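Local coordinates for protein dipeptidase AC. Metallo peptidase. MEROPS family M19 (Rhodobacter sphaeroides, PDB 3LY0) that probably hydrolyses dipeptides as a zinc-dependent metallodipeptidase, and binds two zinc ions together with a phosphinate mimic of L-Ala-D-Ala, at residues G101-M106 with G112-C117; A121-C126 with G349-T354; A146-L151 with T170-G175; R287-L292 with D299-G304; Q314-V319 with P323-A328. All coordinates share one frame; numbering follows the deposited sequence.

Interaction 1 (G101-M106 with G112-C117); sequences GHLLWM and GRFKVC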
# COMPACT_ATOMS: atom_id res chain seq x y z
N GLY A 101 14.98 3.22 -9.91
CA GLY A 101 16.43 3.20 -9.84
C GLY A 101 16.95 3.17 -8.41
O GLY A 101 17.94 2.49 -8.11
N HIS A 102 16.29 3.89 -7.51
CA HIS A 102 16.65 3.86 -6.09
C HIS A 102 16.38 2.48 -5.49
O HIS A 102 17.15 2.01 -4.65
CB HIS A 102 15.87 4.91 -5.29
CG HIS A 102 16.32 6.31 -5.54
ND1 HIS A 102 17.64 6.70 -5.40
CD2 HIS A 102 15.63 7.42 -5.90
CE1 HIS A 102 17.74 7.99 -5.68
NE2 HIS A 102 16.54 8.45 -5.98
N LEU A 103 15.31 1.82 -5.93
CA LEU A 103 14.96 0.51 -5.39
C LEU A 103 16.04 -0.50 -5.77
O LEU A 103 16.48 -1.29 -4.93
CB LEU A 103 13.59 0.06 -5.90
CG LEU A 103 13.05 -1.26 -5.36
CD1 LEU A 103 12.86 -1.17 -3.85
CD2 LEU A 103 11.76 -1.65 -6.04
N LEU A 104 16.47 -0.48 -7.03
CA LEU A 104 17.54 -1.39 -7.44
C LEU A 104 18.83 -1.05 -6.72
O LEU A 104 19.58 -1.94 -6.29
CB LEU A 104 17.76 -1.37 -8.96
CG LEU A 104 16.70 -2.03 -9.83
CD1 LEU A 104 17.23 -2.19 -11.25
CD2 LEU A 104 16.27 -3.37 -9.27
N TRP A 105 19.10 0.25 -6.59
CA TRP A 105 20.26 0.69 -5.82
C TRP A 105 20.25 0.14 -4.38
O TRP A 105 21.28 -0.28 -3.88
CB TRP A 105 20.41 2.21 -5.83
CG TRP A 105 21.43 2.63 -4.83
CD1 TRP A 105 22.78 2.66 -5.02
CD2 TRP A 105 21.19 2.99 -3.47
NE1 TRP A 105 23.40 3.04 -3.85
CE2 TRP A 105 22.45 3.25 -2.89
CE3 TRP A 105 20.04 3.13 -2.68
CZ2 TRP A 105 22.59 3.65 -1.56
CZ3 TRP A 105 20.18 3.53 -1.36
CH2 TRP A 105 21.45 3.78 -0.81
N MET A 106 19.08 0.16 -3.73
CA MET A 106 18.97 -0.34 -2.36
C MET A 106 19.49 -1.77 -2.25
O MET A 106 20.17 -2.15 -1.28
CB MET A 106 17.52 -0.29 -1.86
CG MET A 106 16.99 1.10 -1.52
SD MET A 106 15.15 1.17 -1.32
CE MET A 106 14.87 -0.03 0.01
N GLY A 112 23.22 -8.02 -0.29
CA GLY A 112 22.55 -9.28 -0.05
C GLY A 112 21.55 -9.31 1.10
O GLY A 112 20.89 -10.32 1.32
N ARG A 113 21.45 -8.22 1.85
CA ARG A 113 20.54 -8.15 2.99
C ARG A 113 19.13 -7.69 2.60
O ARG A 113 18.21 -7.71 3.42
CB ARG A 113 21.10 -7.21 4.05
CG ARG A 113 22.37 -7.73 4.71
CD ARG A 113 22.84 -6.77 5.77
NE ARG A 113 23.34 -5.53 5.20
CZ ARG A 113 23.37 -4.37 5.84
NH1 ARG A 113 22.92 -4.29 7.09
NH2 ARG A 113 23.84 -3.28 5.25
N PHE A 114 18.99 -7.30 1.34
CA PHE A 114 17.70 -6.87 0.79
C PHE A 114 17.64 -7.40 -0.62
O PHE A 114 18.63 -7.37 -1.34
CB PHE A 114 17.63 -5.34 0.77
CG PHE A 114 16.39 -4.79 0.09
CD1 PHE A 114 15.14 -4.92 0.67
CD2 PHE A 114 16.49 -4.12 -1.12
CE1 PHE A 114 14.00 -4.39 0.06
CE2 PHE A 114 15.35 -3.59 -1.74
CZ PHE A 114 14.11 -3.73 -1.14
N LYS A 115 16.48 -7.90 -1.03
CA LYS A 115 16.34 -8.43 -2.38
C LYS A 115 15.02 -7.99 -3.00
O LYS A 115 13.97 -8.17 -2.39
CB LYS A 115 16.41 -9.96 -2.38
CG LYS A 115 16.30 -10.58 -3.77
CD LYS A 115 16.25 -12.10 -3.74
CE LYS A 115 15.95 -12.68 -5.12
NZ LYS A 115 16.97 -12.31 -6.14
N VAL A 116 15.09 -7.45 -4.21
CA VAL A 116 13.90 -7.19 -5.01
C VAL A 116 13.42 -8.53 -5.57
O VAL A 116 14.14 -9.18 -6.33
CB VAL A 116 14.17 -6.17 -6.12
CG1 VAL A 116 12.93 -6.01 -7.00
CG2 VAL A 116 14.58 -4.84 -5.52
N CYS A 117 12.23 -8.95 -5.17
CA CYS A 117 11.71 -10.25 -5.56
C CYS A 117 10.73 -10.16 -6.71
O CYS A 117 9.91 -9.23 -6.78
CB CYS A 117 11.04 -10.94 -4.38
SG CYS A 117 12.15 -11.37 -3.01
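L103 is the first residue of the helical segment 101-106 to meet the strand, and it does so in two places. Its CG lies 3.9 Å from V116 CG2, and its CD1 comes up to the edge of the F114 ring, near the ring plane, 3.9 Å from F114 CZ. The branched end swings across to the strand because chi1 (-176°) sets CG opposite the backbone N, although the bond to CB does not point there. L104 starts out facing away and adds a looser touch, its CD2 4.4 Å from V116 CG2. M106 faces the strand directly. Its CB rests against the F114 ring, and a bend at chi3 (58°) brings CE over one face, 4.3 Å from the ring centroid, a CH-pi contact. The sulfur sits obliquely to the same ring, giving a Met-aromatic contact. W31 and F55 meet F114 edge-to-face, so the ring is shared by several parts of the fold. Shortening F114 to an alanine would probably open a gap beneath the M106 methyl and beside L103 CD1, with the methionine end set free to turn. Helix 89-109 is thereby packed against strand 114-116 of the TIM-barrel-type fold. No hydrogen bond crosses between the segments: the buried join rests on dispersion, for which branched leucine and valine, pliable methionine and a flat phenylalanine are well suited.

Interaction 2 (A121-C126 with G349-T354); sequences AEVRSC and GLLERT. Unlike the reference sequence in segment 349-354: T354 (reference Ser).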
# COMPACT_ATOMS: atom_id res chain seq x y z
N ALA A 121 8.19 -17.63 -4.85
CA ALA A 121 9.24 -18.50 -4.34
C ALA A 121 10.40 -17.68 -3.79
O ALA A 121 10.97 -18.01 -2.75
CB ALA A 121 9.72 -19.46 -5.42
N GLU A 122 10.75 -16.60 -4.49
CA GLU A 122 11.82 -15.74 -4.01
C GLU A 122 11.44 -15.06 -2.69
O GLU A 122 12.25 -14.96 -1.77
CB GLU A 122 12.19 -14.68 -5.05
CG GLU A 122 12.96 -15.26 -6.25
CD GLU A 122 13.22 -14.26 -7.37
OE1 GLU A 122 12.77 -13.09 -7.28
OE2 GLU A 122 13.89 -14.64 -8.35
N VAL A 123 10.21 -14.59 -2.60
CA VAL A 123 9.74 -14.00 -1.36
C VAL A 123 9.84 -14.98 -0.19
O VAL A 123 10.34 -14.64 0.88
CB VAL A 123 8.30 -13.48 -1.50
CG1 VAL A 123 7.77 -13.03 -0.15
CG2 VAL A 123 8.24 -12.34 -2.52
N ARG A 124 9.36 -16.20 -0.40
CA ARG A 124 9.40 -17.20 0.67
C ARG A 124 10.83 -17.59 1.04
O ARG A 124 11.13 -17.85 2.20
CB ARG A 124 8.60 -18.45 0.29
CG ARG A 124 7.09 -18.25 0.28
CD ARG A 124 6.41 -19.61 0.26
NE ARG A 124 4.96 -19.55 0.10
CZ ARG A 124 4.10 -19.40 1.11
NH1 ARG A 124 2.81 -19.38 0.87
NH2 ARG A 124 4.55 -19.27 2.35
N SER A 125 11.72 -17.62 0.05
CA SER A 125 13.11 -17.95 0.32
C SER A 125 13.72 -16.84 1.17
O SER A 125 14.44 -17.11 2.12
CB SER A 125 13.90 -18.14 -0.98
OG SER A 125 15.22 -18.53 -0.70
N CYS A 126 13.42 -15.59 0.83
CA CYS A 126 13.89 -14.47 1.63
C CYS A 126 13.40 -14.57 3.07
O CYS A 126 14.16 -14.31 4.01
CB CYS A 126 13.43 -13.14 1.02
SG CYS A 126 14.35 -12.66 -0.45
N GLY A 349 0.34 -16.25 0.45
CA GLY A 349 -0.70 -16.99 -0.26
C GLY A 349 -1.30 -16.17 -1.39
O GLY A 349 -1.50 -16.68 -2.49
N LEU A 350 -1.61 -14.91 -1.11
CA LEU A 350 -2.16 -14.02 -2.13
C LEU A 350 -1.21 -13.91 -3.33
O LEU A 350 -1.65 -13.96 -4.49
CB LEU A 350 -2.44 -12.63 -1.52
CG LEU A 350 -2.97 -11.54 -2.46
CD1 LEU A 350 -1.87 -10.92 -3.32
CD2 LEU A 350 -4.11 -12.05 -3.33
N LEU A 351 0.08 -13.77 -3.06
CA LEU A 351 1.05 -13.67 -4.15
C LEU A 351 1.02 -14.92 -5.01
O LEU A 351 1.08 -14.84 -6.23
CB LEU A 351 2.46 -13.41 -3.62
CG LEU A 351 2.66 -12.09 -2.88
CD1 LEU A 351 4.08 -12.01 -2.33
CD2 LEU A 351 2.34 -10.89 -3.77
N GLU A 352 0.90 -16.08 -4.37
CA GLU A 352 0.87 -17.34 -5.12
C GLU A 352 -0.40 -17.44 -5.96
O GLU A 352 -0.36 -17.89 -7.11
CB GLU A 352 1.04 -18.53 -4.17
CG GLU A 352 2.43 -18.59 -3.54
CD GLU A 352 2.57 -19.66 -2.47
OE1 GLU A 352 3.71 -20.15 -2.29
OE2 GLU A 352 1.56 -20.01 -1.82
N ARG A 353 -1.52 -16.99 -5.40
CA ARG A 353 -2.78 -17.00 -6.14
C ARG A 353 -2.78 -16.04 -7.32
O ARG A 353 -3.54 -16.22 -8.27
CB ARG A 353 -3.96 -16.67 -5.22
CG ARG A 353 -4.19 -17.69 -4.12
CD ARG A 353 -5.58 -17.56 -3.52
NE ARG A 353 -5.84 -16.28 -2.85
CZ ARG A 353 -5.34 -15.94 -1.66
NH1 ARG A 353 -4.53 -16.78 -1.02
NH2 ARG A 353 -5.64 -14.77 -1.12
N THR A 354 -1.93 -15.01 -7.27
CA THR A 354 -1.94 -13.95 -8.27
C THR A 354 -0.88 -14.14 -9.34
O THR A 354 -1.15 -14.00 -10.53
CB THR A 354 -1.65 -12.60 -7.60
OG1 THR A 354 -2.69 -12.32 -6.67
CG2 THR A 354 -1.62 -11.49 -8.64
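R124 NE donates to E352 OE1 at 2.8 Å with a nearly straight N-H...O angle of 164°, and beside it R124 NH1 donates to E352 OE2 at 3.0 Å. The arginine thus grips the carboxylate side-on, one nitrogen to each oxygen, forming a bidentate salt bridge between the two helices. Both oxygens lie close to the guanidinium plane, but the carboxylate is tilted: the two planes are 51° apart, so the N-H groups come in from above the carboxylate rather than within its plane. Long, flexible residues suit this place, because R124 runs extended from CG to NE and E352 extends beyond CG, and together they span helix axes 10.5 Å apart. A leucine in place of R124 would probably leave the E352 carboxylate without its charged mate and the glutamate side chain free to swing. The guanidinium end also comes near the backbone of the other helix, R124 NH1 lying 4.0 Å from G349 N. Deeper in, V123 CG2 meets L351 CD1 at 4.2 Å, the two side chains crossing at about a right angle, and Y348 touches both V123 and R124. A buried apolar pair with a salt bridge at its more exposed margin is a familiar pattern between antiparallel helices; here it joins helix 120-129 to the last helix, 336-354, of a TIM-barrel-type fold.

Interaction 3 (A146-L151 with T170-G175); sequences ADLDAL and TVFGHG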
# COMPACT_ATOMS: atom_id res chain seq x y z
N ALA A 146 -1.38 5.21 -22.37
CA ALA A 146 -2.61 4.48 -22.69
C ALA A 146 -2.36 3.32 -23.66
O ALA A 146 -3.12 2.34 -23.68
CB ALA A 146 -3.67 5.43 -23.24
N ASP A 147 -1.29 3.42 -24.43
CA ASP A 147 -0.86 2.35 -25.33
C ASP A 147 -0.38 1.10 -24.60
O ASP A 147 -0.34 -0.00 -25.16
CB ASP A 147 0.26 2.90 -26.22
CG ASP A 147 1.31 3.62 -25.41
OD1 ASP A 147 1.22 4.86 -25.23
OD2 ASP A 147 2.21 2.94 -24.90
N LEU A 148 -0.00 1.28 -23.33
CA LEU A 148 0.49 0.20 -22.47
C LEU A 148 1.92 -0.27 -22.74
O LEU A 148 2.39 -1.23 -22.12
CB LEU A 148 -0.46 -1.00 -22.44
CG LEU A 148 -1.91 -0.70 -22.07
CD1 LEU A 148 -2.68 -2.00 -21.94
CD2 LEU A 148 -1.99 0.08 -20.78
N ASP A 149 2.61 0.37 -23.68
CA ASP A 149 3.96 -0.10 -24.03
C ASP A 149 4.87 -0.14 -22.82
O ASP A 149 5.67 -1.07 -22.67
CB ASP A 149 4.59 0.79 -25.09
CG ASP A 149 4.18 0.42 -26.49
OD1 ASP A 149 3.38 -0.53 -26.66
OD2 ASP A 149 4.67 1.09 -27.42
N ALA A 150 4.77 0.88 -21.96
CA ALA A 150 5.66 0.95 -20.80
C ALA A 150 5.30 -0.08 -19.73
O ALA A 150 6.12 -0.37 -18.87
CB ALA A 150 5.70 2.35 -20.22
N LEU A 151 4.08 -0.60 -19.75
CA LEU A 151 3.74 -1.68 -18.83
C LEU A 151 4.66 -2.87 -19.05
O LEU A 151 5.16 -3.48 -18.11
CB LEU A 151 2.27 -2.10 -18.99
CG LEU A 151 1.76 -3.15 -17.99
CD1 LEU A 151 1.65 -2.52 -16.62
CD2 LEU A 151 0.39 -3.68 -18.43
N THR A 170 -6.15 9.68 -13.89
CA THR A 170 -5.16 9.18 -14.84
C THR A 170 -5.86 8.84 -16.15
O THR A 170 -7.09 8.90 -16.22
CB THR A 170 -4.47 7.90 -14.33
OG1 THR A 170 -5.39 6.80 -14.41
CG2 THR A 170 -3.96 8.06 -12.91
N VAL A 171 -5.10 8.48 -17.17
CA VAL A 171 -5.71 8.04 -18.43
C VAL A 171 -6.50 6.74 -18.27
O VAL A 171 -7.19 6.31 -19.19
CB VAL A 171 -4.66 7.87 -19.56
CG1 VAL A 171 -3.98 9.20 -19.85
CG2 VAL A 171 -3.63 6.81 -19.20
N PHE A 172 -6.40 6.11 -17.10
CA PHE A 172 -6.96 4.77 -16.89
C PHE A 172 -8.24 4.79 -16.06
O PHE A 172 -8.98 3.81 -16.05
CB PHE A 172 -5.94 3.86 -16.21
CG PHE A 172 -4.67 3.70 -17.00
CD1 PHE A 172 -4.69 3.02 -18.20
CD2 PHE A 172 -3.49 4.25 -16.55
CE1 PHE A 172 -3.53 2.89 -18.95
CE2 PHE A 172 -2.33 4.13 -17.30
CZ PHE A 172 -2.35 3.44 -18.49
N GLY A 173 -8.49 5.90 -15.38
CA GLY A 173 -9.60 5.96 -14.45
C GLY A 173 -9.37 6.99 -13.38
O GLY A 173 -8.52 7.87 -13.50
N HIS A 174 -10.16 6.87 -12.31
CA HIS A 174 -10.27 7.92 -11.32
C HIS A 174 -10.12 7.42 -9.89
O HIS A 174 -10.70 6.41 -9.51
CB HIS A 174 -11.61 8.63 -11.49
CG HIS A 174 -11.79 9.20 -12.86
ND1 HIS A 174 -11.31 10.44 -13.22
CD2 HIS A 174 -12.33 8.66 -13.98
CE1 HIS A 174 -11.58 10.66 -14.49
NE2 HIS A 174 -12.20 9.60 -14.98
N GLY A 175 -9.32 8.16 -9.13
CA GLY A 175 -9.12 7.88 -7.71
C GLY A 175 -10.00 8.75 -6.83
O GLY A 175 -10.52 9.79 -7.25
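The F172 ring meets L148 and A146 obliquely through its CE1 corner, while V171 CG2, from the neighbouring residue, lies over the centre of one face, 3.5 Å above its plane. The nearest touch across the contact is L148 CD2 to F172 CE1 at 3.7 Å; A146 CA approaches the same carbon at 4.2 Å. The ring reaches that far because chi1 of F172 (-59°) sets CG opposite its own carbonyl carbon. Beside the ring, A146 CB and V171 CG2 are 4.3 Å apart, the small alanine letting the two loops draw close. Both sides are held in shape by local turns. D147 OD2 accepts from D149 N at 2.9 Å, an Asx turn just where helix 149-157 begins, with L148 in the N-cap position. In the other segment, T170 OG1 accepts from F172 N at 3.0 Å, an ST turn inside a type I beta turn from T170 to G173. F172 also touches L197 of helix 192-204, and A146 O accepts a bond from R196 of that helix. No polar bond links the two segments, so the polar turns fix the loops from within, while apolar packing alone joins them directly.

Interaction 4 (R287-L292 with D299-G304); sequences RHLDHL and DHVGMG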
# COMPACT_ATOMS: atom_id res chain seq x y z
N ARG A 287 -10.43 -2.61 16.15
CA ARG A 287 -11.78 -2.48 15.64
C ARG A 287 -11.78 -2.76 14.14
O ARG A 287 -12.59 -3.54 13.64
CB ARG A 287 -12.28 -1.06 15.92
CG ARG A 287 -13.77 -0.88 15.84
CD ARG A 287 -14.17 0.46 16.48
NE ARG A 287 -13.51 0.67 17.77
CZ ARG A 287 -12.80 1.75 18.10
NH1 ARG A 287 -12.66 2.76 17.24
NH2 ARG A 287 -12.24 1.84 19.30
N HIS A 288 -10.86 -2.13 13.42
CA HIS A 288 -10.77 -2.37 11.98
C HIS A 288 -10.36 -3.80 11.67
O HIS A 288 -10.93 -4.43 10.79
CB HIS A 288 -9.80 -1.39 11.33
CG HIS A 288 -10.41 -0.05 11.05
ND1 HIS A 288 -11.08 0.23 9.88
CD2 HIS A 288 -10.47 1.07 11.81
CE1 HIS A 288 -11.52 1.48 9.93
NE2 HIS A 288 -11.15 2.01 11.08
N LEU A 289 -9.37 -4.32 12.39
CA LEU A 289 -8.93 -5.69 12.14
C LEU A 289 -10.05 -6.68 12.38
O LEU A 289 -10.28 -7.57 11.56
CB LEU A 289 -7.70 -6.06 12.96
CG LEU A 289 -6.37 -5.50 12.47
CD1 LEU A 289 -5.28 -5.79 13.49
CD2 LEU A 289 -6.00 -6.10 11.11
N ASP A 290 -10.78 -6.52 13.48
CA ASP A 290 -11.90 -7.41 13.74
C ASP A 290 -12.92 -7.35 12.63
O ASP A 290 -13.44 -8.38 12.19
CB ASP A 290 -12.61 -7.03 15.04
CG ASP A 290 -11.91 -7.54 16.29
OD1 ASP A 290 -10.97 -8.36 16.20
OD2 ASP A 290 -12.32 -7.10 17.39
N HIS A 291 -13.24 -6.14 12.18
CA HIS A 291 -14.26 -5.99 11.15
C HIS A 291 -13.81 -6.63 9.84
O HIS A 291 -14.57 -7.33 9.18
CB HIS A 291 -14.63 -4.52 10.93
CG HIS A 291 -15.85 -4.34 10.09
ND1 HIS A 291 -17.11 -4.24 10.64
CD2 HIS A 291 -16.02 -4.25 8.75
CE1 HIS A 291 -18.00 -4.10 9.68
NE2 HIS A 291 -17.36 -4.10 8.52
N LEU A 292 -12.56 -6.38 9.47
CA LEU A 292 -12.00 -6.95 8.24
C LEU A 292 -11.94 -8.48 8.33
O LEU A 292 -12.36 -9.16 7.40
CB LEU A 292 -10.61 -6.38 7.96
CG LEU A 292 -10.58 -4.88 7.62
CD1 LEU A 292 -9.15 -4.38 7.60
CD2 LEU A 292 -11.24 -4.62 6.28
N ASP A 299 -8.04 -15.58 6.29
CA ASP A 299 -6.99 -15.77 5.30
C ASP A 299 -6.81 -14.58 4.37
O ASP A 299 -5.96 -14.60 3.49
CB ASP A 299 -7.28 -17.02 4.45
CG ASP A 299 -7.22 -18.30 5.26
OD1 ASP A 299 -6.14 -18.62 5.80
OD2 ASP A 299 -8.26 -18.98 5.35
N HIS A 300 -7.61 -13.53 4.56
CA HIS A 300 -7.68 -12.48 3.55
C HIS A 300 -7.41 -11.08 4.08
O HIS A 300 -7.81 -10.09 3.47
CB HIS A 300 -9.03 -12.54 2.83
CG HIS A 300 -9.31 -13.88 2.23
ND1 HIS A 300 -8.69 -14.33 1.09
CD2 HIS A 300 -10.13 -14.88 2.63
CE1 HIS A 300 -9.12 -15.55 0.80
NE2 HIS A 300 -10.00 -15.90 1.72
N VAL A 301 -6.72 -11.02 5.21
CA VAL A 301 -6.35 -9.76 5.85
C VAL A 301 -4.87 -9.77 6.22
O VAL A 301 -4.34 -10.79 6.66
CB VAL A 301 -7.17 -9.52 7.13
CG1 VAL A 301 -6.81 -8.16 7.72
CG2 VAL A 301 -8.65 -9.63 6.85
N GLY A 302 -4.19 -8.66 6.02
CA GLY A 302 -2.82 -8.53 6.48
C GLY A 302 -2.51 -7.09 6.80
O GLY A 302 -3.42 -6.29 7.03
N MET A 303 -1.22 -6.75 6.84
CA MET A 303 -0.80 -5.38 7.10
C MET A 303 -0.55 -4.65 5.79
O MET A 303 -0.02 -5.23 4.84
CB MET A 303 0.48 -5.35 7.94
CG MET A 303 0.43 -6.18 9.22
SD MET A 303 -0.68 -5.57 10.54
CE MET A 303 -2.08 -6.67 10.36
N GLY A 304 -0.91 -3.37 5.78
CA GLY A 304 -0.62 -2.46 4.68
C GLY A 304 -0.24 -1.10 5.24
O GLY A 304 -0.95 -0.12 5.02
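V301 is the residue on which both leucines of the helix converge. Its CG2 lies 4.0 Å from L292 CB and also touches the backbone there, at 3.8 Å from L292 O. The other branch, V301 CG1, meets L289 CD2 at 4.0 Å. A beta-branched valine fits such a place, since its two methyls can serve two partners at once: CG1 stands anti to the backbone N (chi1 -176°), leaving CG2 to turn toward L292. L289 CD2 has a second neighbour, M303 CE, again at 4.0 Å. M303 begins by pointing away from the helix, but bends at chi2 (-69°) and chi3 bring the methyl back to the leucine, the two side chains crossing at about a right angle.

In the next shell, L263 of strand 260-263 touches L289 and L292, L342 touches V301, and H288 of the same helix is bonded at both ring nitrogens, ND1 to A236 N and NE2 to T240 OG1. Strand 301-303 runs parallel to strand 260-263, and M303 reaches V9 and D11 of strand 9-11. Helix 283-296 thus packs on strands 260-263 and 301-303, crossing the latter in a mostly antiparallel sense, as helix-on-strand packing of the TIM-barrel-type fold, with helix 336-354 close by through N346 and W347, which bond to V301 O and M303 O.

Interaction 5 (Q314-V319 with P323-A328); sequences QGIADV and PALQAA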
# COMPACT_ATOMS: atom_id res chain seq x y z
N GLN A 314 0.60 6.72 17.57
CA GLN A 314 1.76 6.91 18.44
C GLN A 314 2.30 5.60 19.02
O GLN A 314 3.50 5.47 19.25
CB GLN A 314 1.42 7.90 19.56
CG GLN A 314 0.35 7.40 20.53
CD GLN A 314 -0.13 8.48 21.49
OE1 GLN A 314 0.37 9.61 21.48
NE2 GLN A 314 -1.12 8.14 22.31
N GLY A 315 1.41 4.63 19.23
CA GLY A 315 1.79 3.33 19.77
C GLY A 315 2.64 2.49 18.84
O GLY A 315 3.34 1.58 19.28
N ILE A 316 2.56 2.78 17.54
CA ILE A 316 3.43 2.14 16.56
C ILE A 316 4.64 3.03 16.26
O ILE A 316 5.78 2.61 16.43
CB ILE A 316 2.67 1.82 15.26
CG1 ILE A 316 1.48 0.90 15.55
CG2 ILE A 316 3.60 1.15 14.24
CD1 ILE A 316 0.56 0.67 14.35
N ALA A 317 4.37 4.27 15.85
CA ALA A 317 5.39 5.32 15.66
C ALA A 317 6.32 5.15 14.46
O ALA A 317 6.60 6.12 13.74
CB ALA A 317 6.20 5.54 16.94
N ASP A 318 6.83 3.95 14.25
CA ASP A 318 7.68 3.65 13.10
C ASP A 318 7.79 2.14 13.03
O ASP A 318 7.08 1.44 13.76
CB ASP A 318 9.05 4.30 13.27
CG ASP A 318 9.68 3.99 14.61
OD1 ASP A 318 9.88 2.80 14.91
OD2 ASP A 318 9.97 4.94 15.36
N VAL A 319 8.66 1.63 12.17
CA VAL A 319 8.71 0.19 11.95
C VAL A 319 9.13 -0.59 13.22
O VAL A 319 8.80 -1.78 13.35
CB VAL A 319 9.59 -0.19 10.75
CG1 VAL A 319 11.06 0.05 11.06
CG2 VAL A 319 9.37 -1.66 10.36
N PRO A 323 6.48 -4.83 16.96
CA PRO A 323 6.29 -5.73 18.10
C PRO A 323 5.22 -5.28 19.09
O PRO A 323 4.46 -6.12 19.59
CB PRO A 323 7.68 -5.76 18.75
CG PRO A 323 8.63 -5.51 17.61
CD PRO A 323 7.89 -4.49 16.74
N ALA A 324 5.13 -3.98 19.37
CA ALA A 324 4.08 -3.46 20.24
C ALA A 324 2.69 -3.71 19.65
O ALA A 324 1.74 -4.03 20.36
CB ALA A 324 4.29 -1.98 20.52
N LEU A 325 2.57 -3.53 18.33
CA LEU A 325 1.32 -3.82 17.65
C LEU A 325 0.93 -5.28 17.84
O LEU A 325 -0.22 -5.61 18.17
CB LEU A 325 1.44 -3.47 16.16
CG LEU A 325 0.31 -3.97 15.25
CD1 LEU A 325 -1.04 -3.43 15.67
CD2 LEU A 325 0.59 -3.61 13.78
N GLN A 326 1.90 -6.17 17.64
CA GLN A 326 1.66 -7.60 17.80
C GLN A 326 1.22 -7.95 19.22
O GLN A 326 0.32 -8.76 19.41
CB GLN A 326 2.88 -8.41 17.39
CG GLN A 326 3.14 -8.38 15.90
CD GLN A 326 4.28 -9.29 15.49
OE1 GLN A 326 4.55 -10.29 16.14
NE2 GLN A 326 4.96 -8.94 14.40
N ALA A 327 1.83 -7.30 20.21
CA ALA A 327 1.43 -7.52 21.60
C ALA A 327 -0.03 -7.13 21.86
O ALA A 327 -0.75 -7.84 22.58
CB ALA A 327 2.35 -6.75 22.54
N ALA A 328 -0.47 -6.01 21.29
CA ALA A 328 -1.86 -5.59 21.42
C ALA A 328 -2.80 -6.58 20.73
O ALA A 328 -3.89 -6.88 21.23
CB ALA A 328 -2.06 -4.17 20.87
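P323 touches the preceding loop at the start of the segment, its ring CD 4.4 Å from V319 O. Proline suits the first turn of helix 322-332, where its missing N-H costs no helical bond. A324 comes next and points toward the loop, its CB 3.9 Å from G315 O. A small alanine suits a place where the helix comes close to a loop carbonyl. L325 makes the apolar join, its CD2 4.3 Å from I316 CD1. The isoleucine reaches it by stretching out, CD1 lying at the end of an extended chain (chi2 173°), and the two residues also have the nearest CA atoms, 6.4 Å apart. L325 further touches F265.

Within the loop, D318 N donates to I316 O at 2.8 Å, closing a tight gamma turn around A317, whose phi is positive (72°). D318 OD1 is also bonded to T320 OG1, just ahead of the helix. This is the loop that leads from strand 301-303 to helix 322-332 in the TIM-barrel-type fold. Nearer its start it carries D306, G309 and A310 of the inhibitor pocket, D306 being also a metal-binding residue, so the contact folds the far end of an active-site loop onto the helix that follows.

Along the chain, interaction 1 closes a short turn between helix 89-109 and strand 114-116. Interaction 2 opens directly afterwards on helix 120-129 and closes only at the C-terminal helix 336-354, so it spans the longest stretch and encloses interactions 3, 4 and 5, which follow one another in series without crossing. Interaction 3 ties the start of helix 149-157 to the loop after strand 159-163, interaction 4 helix 283-296 to the next strand, and interaction 5 the following loop to helix 322-332. Neighbouring contacts meet physically: C117 packs on V123 and C126, R353 on H300, and M303 SD on L325 CD2. Interaction 3 stands apart, touching none of the others.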